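Local coordinates for protein diacylglycerol kinase (Bacillus anthracis, PDB 3S40) that probably phosphorylates diacylglycerol to phosphatidic acid with ATP, as a bacterial lipid kinase of the diacylglycerol kinase family, at residues S261-T266 with P283-L288; T186-V191 with V257-I262; V201-Y206 with G222-F227. One frame throughout, in Å; residues are numbered along the deposited sequence.

Contact 1: S261-T266 with P283-L288; sequences SIHIET and PCQIEL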
# COMPACT_ATOMS: atom_id res chain seq x y z
N SER A 261 15.72 8.29 -4.84
CA SER A 261 15.74 8.12 -6.29
C SER A 261 16.54 6.87 -6.64
O SER A 261 17.74 6.77 -6.36
CB SER A 261 16.34 9.34 -6.98
OG SER A 261 16.21 9.23 -8.39
N ILE A 262 15.86 5.93 -7.28
CA ILE A 262 16.39 4.59 -7.41
C ILE A 262 16.30 4.08 -8.83
O ILE A 262 15.27 4.20 -9.50
CB ILE A 262 15.64 3.62 -6.47
CG1 ILE A 262 15.65 4.18 -5.05
CG2 ILE A 262 16.25 2.22 -6.53
CD1 ILE A 262 14.88 3.36 -4.04
N HIS A 263 17.40 3.52 -9.30
CA HIS A 263 17.40 2.86 -10.60
C HIS A 263 17.88 1.43 -10.45
O HIS A 263 18.95 1.18 -9.88
CB HIS A 263 18.25 3.60 -11.63
CG HIS A 263 18.07 3.09 -13.02
ND1 HIS A 263 18.89 2.13 -13.57
CD2 HIS A 263 17.14 3.39 -13.96
CE1 HIS A 263 18.48 1.86 -14.80
NE2 HIS A 263 17.42 2.61 -15.06
N ILE A 264 17.09 0.50 -10.98
CA ILE A 264 17.38 -0.92 -10.88
C ILE A 264 17.53 -1.53 -12.27
O ILE A 264 16.62 -1.47 -13.10
CB ILE A 264 16.28 -1.70 -10.14
CG1 ILE A 264 15.89 -1.00 -8.84
CG2 ILE A 264 16.72 -3.12 -9.88
CD1 ILE A 264 14.51 -0.40 -8.88
N GLU A 265 18.69 -2.13 -12.50
CA GLU A 265 19.01 -2.72 -13.78
C GLU A 265 19.40 -4.18 -13.58
O GLU A 265 20.08 -4.53 -12.61
CB GLU A 265 20.15 -1.94 -14.44
CG GLU A 265 20.80 -2.63 -15.62
CD GLU A 265 22.09 -1.94 -16.06
OE1 GLU A 265 22.15 -0.70 -15.99
OE2 GLU A 265 23.05 -2.65 -16.45
N THR A 266 18.96 -5.03 -14.50
CA THR A 266 19.28 -6.45 -14.47
C THR A 266 20.01 -6.89 -15.73
O THR A 266 20.08 -6.14 -16.71
CB THR A 266 18.01 -7.29 -14.37
OG1 THR A 266 17.11 -6.90 -15.42
CG2 THR A 266 17.33 -7.09 -13.03
N PRO A 283 14.67 -2.53 -17.24
CA PRO A 283 15.17 -1.67 -16.15
C PRO A 283 14.06 -0.76 -15.64
O PRO A 283 13.01 -0.67 -16.27
CB PRO A 283 16.28 -0.85 -16.83
CG PRO A 283 15.88 -0.81 -18.26
CD PRO A 283 15.23 -2.13 -18.55
N CYS A 284 14.31 -0.08 -14.52
CA CYS A 284 13.25 0.65 -13.84
C CYS A 284 13.77 1.81 -12.98
O CYS A 284 14.74 1.65 -12.22
CB CYS A 284 12.43 -0.33 -12.99
SG CYS A 284 10.83 0.30 -12.49
N GLN A 285 13.13 2.96 -13.13
CA GLN A 285 13.42 4.15 -12.33
C GLN A 285 12.31 4.35 -11.30
O GLN A 285 11.12 4.24 -11.63
CB GLN A 285 13.54 5.40 -13.21
CG GLN A 285 13.88 6.70 -12.46
CD GLN A 285 15.27 6.69 -11.81
OE1 GLN A 285 16.18 5.99 -12.27
NE2 GLN A 285 15.44 7.49 -10.75
N ILE A 286 12.70 4.61 -10.06
CA ILE A 286 11.72 4.80 -9.00
C ILE A 286 11.90 6.13 -8.29
O ILE A 286 13.02 6.50 -7.90
CB ILE A 286 11.73 3.67 -7.96
CG1 ILE A 286 11.86 2.30 -8.63
CG2 ILE A 286 10.47 3.74 -7.11
CD1 ILE A 286 11.68 1.14 -7.70
N GLU A 287 10.77 6.82 -8.12
CA GLU A 287 10.70 8.12 -7.46
C GLU A 287 9.65 8.05 -6.35
O GLU A 287 8.72 7.25 -6.41
CB GLU A 287 10.24 9.20 -8.46
CG GLU A 287 10.99 9.22 -9.78
CD GLU A 287 12.42 9.70 -9.64
OE1 GLU A 287 13.25 9.39 -10.53
OE2 GLU A 287 12.73 10.38 -8.64
N LEU A 288 9.78 8.90 -5.35
CA LEU A 288 8.78 8.97 -4.30
C LEU A 288 8.06 10.31 -4.32
O LEU A 288 8.71 11.35 -4.37
CB LEU A 288 9.44 8.78 -2.94
CG LEU A 288 8.40 8.75 -1.83
CD1 LEU A 288 7.80 7.35 -1.71
CD2 LEU A 288 8.98 9.20 -0.53
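His263 and Gln285 face each other as a non-hydrogen-bonded pair of two antiparallel strands, neighbours within one sheet of the C-terminal beta sandwich of the YegS/NAD-kinase type. Their CA atoms are 4.5 Å apart, and the N-to-C directions of the two short strand segments are 162° apart, close to antiparallel. The two side chains cross at about a right angle, yet imidazole and amide planes are only 23° apart. Gln285 starts with CG anti to its backbone N (chi1 -179°) and then bends at chi2; its OE1 lies in the plane of the imidazole at the ring edge, 3.2 Å from His263 CD2. Within the same strand, Gln285 NE2 donates to Glu287 OE1 at 2.9 Å from above the carboxylate plane; this bond helps fix the turn of the amide. Pro283 lies beside His263, pointing the same way.

The other face carries Ile262, Ile264, Cys284 and Ile286, all buried, with Trp142 of the opposed sheet touching the last three. Hydrogen-bonded pairs Ile262–Ile286 and Ile264–Cys284 hold the backbones, Ile286 N reaching Ile262 O at 2.7 Å. Ile264 and Ile286 cross obliquely, and their CD1 methyls meet at 3.4 Å, closer than usual van der Waals contact.

Contact 2: T186-V191 with V257-I262; sequences TYDGQV and VKAKSI
Tyr187 reaches from one strand end across to Ala259 and Val257, and its path can be followed atom by atom. Tyr187 CB sits 3.6 Å from Ala259 CB and also lies near Ile262 CG1. The first torsion, 57°, puts CG between the backbone N and the carbonyl carbon. Beyond it, CD1 lies near both Ala259 CB and Val257 CG1, and Tyr187 CE1 comes to 3.8 Å from Val257 CG2. Val257 CG1 makes a CH-pi contact over one ring face, 4.0 Å from the centroid of the Tyr187 ring and 18° off the normal; Gln190 CB lies over the opposite face, offset toward the rim.

Gln190 can do so because a type I' turn from Tyr187 to Gln190 forms a beta hairpin, with Asp188 and Gly189 at its tip. Segment 257-262 crosses from one sheet of the sandwich to the other: strand 254-259 belongs to one and strand 261-266 to the other, and Asp188 grips the link. Its carboxylate takes two consecutive backbone N-H groups, each oxygen using its syn lone pair: Asp188 OD1 accepts from Ser261 N at 2.7 Å and Asp188 OD2 from Lys260 N at 3.0 Å. Asp188 N returns a bond to Ser261 O at 2.9 Å. A water also donates to Ser261 O, 2.9 Å away, and is hydrogen-bonded to Thr186 OG1 at 3.1 Å.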
# COMPACT_ATOMS: atom_id res chain seq x y z
N THR A 186 21.38 1.77 -8.66
CA THR A 186 21.85 3.12 -8.37
C THR A 186 20.80 3.82 -7.51
O THR A 186 19.61 3.80 -7.82
CB THR A 186 22.04 3.96 -9.65
OG1 THR A 186 20.77 4.18 -10.29
CG2 THR A 186 22.97 3.24 -10.62
N TYR A 187 21.25 4.46 -6.43
CA TYR A 187 20.30 5.09 -5.54
C TYR A 187 20.89 6.35 -4.96
O TYR A 187 21.83 6.30 -4.16
CB TYR A 187 19.89 4.12 -4.43
CG TYR A 187 21.06 3.62 -3.64
CD1 TYR A 187 21.41 4.21 -2.42
CD2 TYR A 187 21.85 2.58 -4.11
CE1 TYR A 187 22.50 3.76 -1.69
CE2 TYR A 187 22.94 2.12 -3.39
CZ TYR A 187 23.26 2.71 -2.18
OH TYR A 187 24.35 2.25 -1.47
N ASP A 188 20.35 7.49 -5.37
CA ASP A 188 20.89 8.78 -4.97
C ASP A 188 22.41 8.84 -5.19
O ASP A 188 23.17 9.16 -4.28
CB ASP A 188 20.53 9.09 -3.51
CG ASP A 188 19.04 8.92 -3.22
OD1 ASP A 188 18.22 9.02 -4.15
OD2 ASP A 188 18.69 8.68 -2.05
N GLY A 189 22.83 8.51 -6.40
CA GLY A 189 24.22 8.70 -6.78
C GLY A 189 25.16 7.56 -6.49
O GLY A 189 26.23 7.47 -7.09
N GLN A 190 24.80 6.69 -5.55
CA GLN A 190 25.63 5.53 -5.24
C GLN A 190 25.15 4.32 -6.01
O GLN A 190 24.12 4.38 -6.69
CB GLN A 190 25.60 5.25 -3.74
CG GLN A 190 25.69 6.50 -2.90
CD GLN A 190 26.47 6.27 -1.64
OE1 GLN A 190 25.94 6.41 -0.54
NE2 GLN A 190 27.75 5.91 -1.78
N VAL A 191 25.89 3.22 -5.92
CA VAL A 191 25.49 2.00 -6.63
C VAL A 191 25.76 0.72 -5.85
O VAL A 191 26.58 0.67 -4.92
CB VAL A 191 26.15 1.88 -8.01
CG1 VAL A 191 25.99 3.17 -8.81
CG2 VAL A 191 27.61 1.50 -7.87
N VAL A 257 18.97 -0.37 2.21
CA VAL A 257 19.26 1.04 2.30
C VAL A 257 18.00 1.84 2.04
O VAL A 257 17.05 1.33 1.43
CB VAL A 257 20.35 1.47 1.30
CG1 VAL A 257 19.81 1.46 -0.12
CG2 VAL A 257 20.88 2.85 1.65
N LYS A 258 17.98 3.09 2.49
CA LYS A 258 16.88 3.99 2.19
C LYS A 258 17.31 5.01 1.16
O LYS A 258 18.39 5.56 1.27
CB LYS A 258 16.39 4.68 3.46
CG LYS A 258 15.42 3.81 4.27
CD LYS A 258 15.33 4.28 5.71
CE LYS A 258 14.25 3.53 6.48
NZ LYS A 258 12.89 3.91 5.99
N ALA A 259 16.48 5.25 0.16
CA ALA A 259 16.84 6.22 -0.87
C ALA A 259 15.62 6.89 -1.49
O ALA A 259 14.52 6.35 -1.42
CB ALA A 259 17.69 5.56 -1.94
N LYS A 260 15.80 8.07 -2.08
CA LYS A 260 14.68 8.78 -2.70
C LYS A 260 14.58 8.53 -4.20
O LYS A 260 13.50 8.59 -4.76
CB LYS A 260 14.75 10.28 -2.44
CG LYS A 260 14.46 10.68 -1.00
CD LYS A 260 14.22 12.17 -0.90
CE LYS A 260 13.84 12.58 0.51
NZ LYS A 260 13.19 13.93 0.53
N SER A 261 15.72 8.29 -4.84
CA SER A 261 15.74 8.12 -6.29
C SER A 261 16.54 6.87 -6.64
O SER A 261 17.74 6.77 -6.36
CB SER A 261 16.34 9.34 -6.98
OG SER A 261 16.21 9.23 -8.39
N ILE A 262 15.86 5.93 -7.28
CA ILE A 262 16.39 4.59 -7.41
C ILE A 262 16.30 4.08 -8.83
O ILE A 262 15.27 4.20 -9.50
CB ILE A 262 15.64 3.62 -6.47
CG1 ILE A 262 15.65 4.18 -5.05
CG2 ILE A 262 16.25 2.22 -6.53
CD1 ILE A 262 14.88 3.36 -4.04
O HOH W 1 19.36 6.51 -8.76

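Contact 3: V201-Y206 with G222-F227; sequences VGNGEY and GTLDIF
Val201 and Gly202 run antiparallel to Ile226 and Asp225, with CA–CA separations of 4.6 Å for the non-hydrogen-bonded pair Val201–Ile226 and 5.0 Å for the hydrogen-bonded pair Gly202–Asp225. Two backbone bonds define the second pair. Gly202 N donates to Asp225 O at 2.8 Å; Asp225 N donates to Gly202 O at 3.2 Å, longer but nearly straight, with 171° at the hydrogen. Asp225 O also receives a CA-H contact from Val201 CA at 3.1 Å. After Gly202 the first segment leaves the strand, and Asn203 is the last of its residues to touch 222-227.

Leu224 carries most of the side-chain packing. Its CB lies 3.9 Å from Val201 CG1, which is also close to Leu224 CD1. The two delta methyls divide the work: CD1 serves Val201, while CD2 reaches the backbone at Gly202 O (3.7 Å) and the amide oxygen at Asn203 OD1 (3.9 Å). Both Val201–Leu224 and Asn203–Leu224 are oblique approaches. The buried ND2 of Asn203 is satisfied by the carbonyl oxygens of Leu139 and Asp129.

Asp225 points to the other face of the sheet from Val201. There its carboxylate is buried but well partnered, OD1 by His256 NE2 and OD2 by a salt bridge to Lys258 NZ. Val201 and Leu224 instead meet Ile286 of strand 284-296 in the other sheet. With two antiparallel sheets facing each other and these aliphatic groups packed between them, the contact belongs to one layer of the two-layer beta sandwich expected of the YegS/NAD-kinase C-terminal family.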
# COMPACT_ATOMS: atom_id res chain seq x y z
N VAL A 201 11.47 -2.95 -3.11
CA VAL A 201 11.39 -1.54 -2.79
C VAL A 201 10.09 -1.35 -2.04
O VAL A 201 9.01 -1.53 -2.59
CB VAL A 201 11.39 -0.69 -4.07
CG1 VAL A 201 11.49 0.78 -3.73
CG2 VAL A 201 12.54 -1.11 -4.95
N GLY A 202 10.19 -0.99 -0.76
CA GLY A 202 9.03 -0.94 0.11
C GLY A 202 8.61 0.45 0.53
O GLY A 202 9.43 1.34 0.72
N ASN A 203 7.30 0.61 0.69
CA ASN A 203 6.73 1.86 1.16
C ASN A 203 5.77 1.60 2.29
O ASN A 203 5.73 2.34 3.26
CB ASN A 203 5.98 2.58 0.03
CG ASN A 203 5.53 3.97 0.44
OD1 ASN A 203 6.33 4.77 0.94
ND2 ASN A 203 4.25 4.26 0.25
N GLY A 204 4.98 0.54 2.16
CA GLY A 204 4.03 0.14 3.18
C GLY A 204 4.66 -0.67 4.29
O GLY A 204 5.71 -1.29 4.12
N GLU A 205 4.00 -0.68 5.44
CA GLU A 205 4.59 -1.22 6.66
C GLU A 205 4.09 -2.64 6.93
O GLU A 205 4.49 -3.27 7.90
CB GLU A 205 4.33 -0.23 7.81
CG GLU A 205 4.79 1.20 7.41
CD GLU A 205 4.50 2.30 8.45
OE1 GLU A 205 4.48 3.50 8.08
OE2 GLU A 205 4.30 1.97 9.63
N TYR A 206 3.25 -3.15 6.03
CA TYR A 206 2.71 -4.49 6.16
C TYR A 206 2.73 -5.18 4.81
O TYR A 206 2.55 -4.54 3.78
CB TYR A 206 1.26 -4.45 6.68
CG TYR A 206 1.18 -4.25 8.16
CD1 TYR A 206 0.94 -5.31 9.01
CD2 TYR A 206 1.39 -2.99 8.71
CE1 TYR A 206 0.88 -5.13 10.37
CE2 TYR A 206 1.32 -2.80 10.07
CZ TYR A 206 1.08 -3.87 10.90
OH TYR A 206 1.02 -3.68 12.27
N GLY A 222 9.41 9.90 3.72
CA GLY A 222 9.99 10.59 2.59
C GLY A 222 11.03 9.81 1.80
O GLY A 222 11.70 10.36 0.93
N THR A 223 11.20 8.53 2.12
CA THR A 223 12.13 7.70 1.36
C THR A 223 11.51 6.34 1.09
O THR A 223 10.48 5.97 1.68
CB THR A 223 13.48 7.47 2.10
OG1 THR A 223 13.27 6.64 3.25
CG2 THR A 223 14.11 8.79 2.54
N LEU A 224 12.16 5.60 0.20
CA LEU A 224 11.81 4.23 -0.12
C LEU A 224 12.89 3.32 0.44
O LEU A 224 14.05 3.73 0.55
CB LEU A 224 11.76 4.07 -1.63
CG LEU A 224 10.57 4.81 -2.23
CD1 LEU A 224 10.51 4.63 -3.73
CD2 LEU A 224 9.30 4.28 -1.57
N ASP A 225 12.50 2.09 0.78
CA ASP A 225 13.42 1.10 1.32
C ASP A 225 13.79 0.05 0.28
O ASP A 225 12.94 -0.73 -0.19
CB ASP A 225 12.83 0.42 2.56
CG ASP A 225 12.88 1.31 3.78
OD1 ASP A 225 13.62 0.99 4.74
OD2 ASP A 225 12.19 2.35 3.76
N ILE A 226 15.06 0.04 -0.10
CA ILE A 226 15.59 -0.99 -0.97
C ILE A 226 15.99 -2.17 -0.10
O ILE A 226 16.66 -2.00 0.92
CB ILE A 226 16.83 -0.51 -1.72
CG1 ILE A 226 16.51 0.74 -2.54
CG2 ILE A 226 17.40 -1.63 -2.57
CD1 ILE A 226 17.72 1.32 -3.27
N PHE A 227 15.58 -3.36 -0.51
CA PHE A 227 15.87 -4.55 0.26
C PHE A 227 16.25 -5.66 -0.71
O PHE A 227 15.45 -6.06 -1.58
CB PHE A 227 14.65 -4.94 1.10
CG PHE A 227 14.90 -6.06 2.08
CD1 PHE A 227 15.43 -5.80 3.33
CD2 PHE A 227 14.60 -7.38 1.74
CE1 PHE A 227 15.65 -6.83 4.23
CE2 PHE A 227 14.82 -8.41 2.64
CZ PHE A 227 15.35 -8.14 3.89

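All three contacts lie in the C-terminal beta-sandwich region. Contact 1 is in the six-stranded sheet that includes 181-187, 261-266 and 284-296, contact 3 in the sheet that includes 198-202, 224-230 and 254-259, and contact 2 joins the two. Contacts 1 and 2 have centres about 9 Å apart and share Ser261 and Ile262; contact 3 is centred about 12 Å from contact 2 and 13 Å from contact 1. Along the chain, contact 3 is nested in the loop closed by contact 2 and precedes contact 1. Between the layers, Ile262 packs on Ile226 and Ile286 on Leu224, so the contacts border one shared hydrophobic core.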